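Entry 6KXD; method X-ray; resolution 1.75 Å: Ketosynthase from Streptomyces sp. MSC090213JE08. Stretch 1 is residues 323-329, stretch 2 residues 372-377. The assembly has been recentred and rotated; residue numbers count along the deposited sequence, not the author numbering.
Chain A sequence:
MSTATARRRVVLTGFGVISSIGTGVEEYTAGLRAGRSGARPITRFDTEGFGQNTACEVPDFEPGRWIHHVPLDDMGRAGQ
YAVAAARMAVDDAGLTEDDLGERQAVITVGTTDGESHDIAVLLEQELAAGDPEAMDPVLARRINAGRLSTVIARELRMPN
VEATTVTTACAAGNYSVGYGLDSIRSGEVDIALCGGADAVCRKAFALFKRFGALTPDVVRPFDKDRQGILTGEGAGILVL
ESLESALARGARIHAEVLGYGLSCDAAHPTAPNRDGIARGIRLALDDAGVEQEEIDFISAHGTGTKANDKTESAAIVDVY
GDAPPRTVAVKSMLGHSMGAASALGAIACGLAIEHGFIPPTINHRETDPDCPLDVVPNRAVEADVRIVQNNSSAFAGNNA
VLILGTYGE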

# COMPACT_ATOMS: atom_id res chain seq x y z
N ALA A 323 34.07 -7.61 -0.38
CA ALA A 323 34.20 -6.65 -1.51
C ALA A 323 32.84 -6.38 -2.17
O ALA A 323 32.64 -6.66 -3.36
CB ALA A 323 35.20 -7.17 -2.51
N PRO A 324 31.87 -5.75 -1.46
CA PRO A 324 30.59 -5.41 -2.07
C PRO A 324 30.72 -4.34 -3.15
O PRO A 324 31.73 -3.63 -3.22
CB PRO A 324 29.77 -4.88 -0.88
CG PRO A 324 30.83 -4.28 0.03
CD PRO A 324 31.99 -5.25 -0.08
N PRO A 325 29.70 -4.13 -4.01
CA PRO A 325 29.78 -3.08 -5.02
C PRO A 325 29.70 -1.72 -4.31
O PRO A 325 29.40 -1.64 -3.10
CB PRO A 325 28.58 -3.35 -5.93
CG PRO A 325 27.58 -4.01 -5.00
CD PRO A 325 28.40 -4.82 -4.02
N ARG A 326 30.00 -0.67 -5.07
CA ARG A 326 29.81 0.67 -4.60
C ARG A 326 28.36 0.82 -4.15
O ARG A 326 27.46 0.36 -4.83
CB ARG A 326 30.14 1.67 -5.71
CG ARG A 326 31.63 1.88 -5.89
CD ARG A 326 32.00 2.59 -7.16
NE ARG A 326 31.83 1.75 -8.33
CZ ARG A 326 32.27 2.08 -9.54
NH1 ARG A 326 32.97 3.20 -9.70
NH2 ARG A 326 32.01 1.31 -10.59
N THR A 327 28.17 1.48 -3.02
CA THR A 327 26.92 1.56 -2.34
C THR A 327 26.69 3.04 -2.00
O THR A 327 27.32 3.60 -1.15
CB THR A 327 26.90 0.63 -1.12
OG1 THR A 327 27.04 -0.70 -1.59
CG2 THR A 327 25.66 0.80 -0.27
N VAL A 328 25.71 3.63 -2.68
CA VAL A 328 25.44 5.03 -2.60
C VAL A 328 24.04 5.27 -2.03
O VAL A 328 23.16 4.41 -2.15
CB VAL A 328 25.57 5.67 -3.99
CG1 VAL A 328 26.85 5.23 -4.67
CG2 VAL A 328 24.37 5.38 -4.89
N ALA A 329 23.87 6.45 -1.44
CA ALA A 329 22.66 6.85 -0.75
C ALA A 329 22.12 8.17 -1.35
O ALA A 329 22.47 9.25 -0.93
CB ALA A 329 22.91 6.96 0.73
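Stretch 2 (372-377) PLDVVP

Stretch 2 lies along stretch 1 as an irregular segment, extended at L373 and D374 and bent at V375 and V376, with no regular helix or strand of its own, while T327, beside it, belongs to a short strand. The touching parts run in broadly the same direction, their end-to-end lines 42° apart, so the two chains travel together without being strictly parallel. Their alpha carbons come nearest at R326 and D374, where CA to CA is 4.9 Å, and again at V328 and V375, where CA to CA is 4.7 Å. Together the two stretches bury 374 Å² of surface, and T327, L373 and R326 give up the most.

T327 is the centre of the contact. Its backbone N donates a hydrogen bond to O of D374, 2.9 Å away with a nearly straight angle of 163° at the hydrogen; this is the one conventional hydrogen bond across the stretches. The same oxygen of D374 also receives a CA-H...O contact from CA of R326 at 3.3 Å. On its carbonyl side T327 meets no amide: its O faces CA of V375 at 3.0 Å in a second CA-H...O contact, with 158° at the hydrogen. This buried oxygen has no hydrogen-bond partner in the model, and the CA-H...O contact with V375 is a weak one. Threonine suits the position because its side chain has two characters. OG1 bonds to the backbone O of P325 at 3.0 Å, satisfying the hydroxyl within its own stretch, and the methyl CG2 of T327 lies 3.8 Å from CD1 of L373.

L373 points toward stretch 1 from a backbone that is extended, with phi/psi of -120/151, and its chi1 and chi2 are m and t. Both methyls of L373 lie near T327, CD2 being 4.0 Å from OG1 of T327, and CD2 also packs 3.5 Å from CG of P324. The proline ring offers a compact, rigid hydrocarbon surface, and P324 directs its CB toward stretch 2, whereas that of P325 points away.

R326 makes its contact largely through the aliphatic part of its side chain. Its CG comes within 3.2 Å of OD2 of D374, and its CD lies 3.7 Å from CG2 of V376; the long methylene chain thus lets a charged, partly exposed residue pack here. D374, itself exposed, accepts the T327 hydrogen bond with its backbone O; its OD2 lies against CG of R326, and its OD1 accepts a hydrogen bond from N of V376 at 2.9 Å. That bond spans a bend in the chain: V375 has phi/psi of -91/13, and V376 takes the positive phi of 45°, uncommon for a beta-branched residue.

At the bend, V376 directs its CA-to-CB bond toward stretch 1. Its CG2 packs 3.5 Å from CG1 of V328, a contact of two compact branched side chains well suited to a buried place, and the same CG1 lies 3.8 Å from O of V375. P377 directs its CA-to-CB bond away and makes no contact with stretch 1.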

# COMPACT_ATOMS: atom_id res chain seq x y z
N PRO A 372 32.15 -0.49 5.74
CA PRO A 372 33.33 -0.54 4.88
C PRO A 372 32.95 -0.53 3.40
O PRO A 372 33.17 -1.47 2.69
CB PRO A 372 33.97 -1.90 5.26
CG PRO A 372 32.77 -2.75 5.63
CD PRO A 372 31.86 -1.79 6.37
N LEU A 373 32.29 0.55 2.97
CA LEU A 373 31.79 0.62 1.61
C LEU A 373 32.42 1.80 0.89
O LEU A 373 32.67 2.83 1.50
CB LEU A 373 30.28 0.88 1.65
CG LEU A 373 29.47 -0.19 2.38
CD1 LEU A 373 28.08 0.36 2.62
CD2 LEU A 373 29.48 -1.47 1.55
N ASP A 374 32.54 1.65 -0.43
CA ASP A 374 32.77 2.80 -1.27
C ASP A 374 31.40 3.44 -1.55
O ASP A 374 30.63 2.90 -2.38
CB ASP A 374 33.50 2.43 -2.55
CG ASP A 374 33.68 3.61 -3.49
OD1 ASP A 374 33.35 4.76 -3.08
OD2 ASP A 374 34.15 3.39 -4.62
N VAL A 375 31.14 4.58 -0.90
CA VAL A 375 29.87 5.26 -0.99
C VAL A 375 29.86 6.29 -2.13
O VAL A 375 28.97 7.13 -2.21
CB VAL A 375 29.50 5.88 0.36
CG1 VAL A 375 29.45 4.81 1.44
CG2 VAL A 375 30.46 7.01 0.76
N VAL A 376 30.86 6.23 -3.01
CA VAL A 376 31.01 7.24 -4.08
C VAL A 376 30.81 8.61 -3.44
O VAL A 376 29.87 9.32 -3.74
CB VAL A 376 30.02 6.94 -5.22
CG1 VAL A 376 30.13 7.95 -6.36
CG2 VAL A 376 30.20 5.52 -5.74
N PRO A 377 31.69 9.03 -2.51
CA PRO A 377 31.45 10.23 -1.72
C PRO A 377 31.43 11.49 -2.59
O PRO A 377 32.26 11.60 -3.49
CB PRO A 377 32.62 10.31 -0.72
CG PRO A 377 33.71 9.41 -1.31
CD PRO A 377 33.02 8.44 -2.24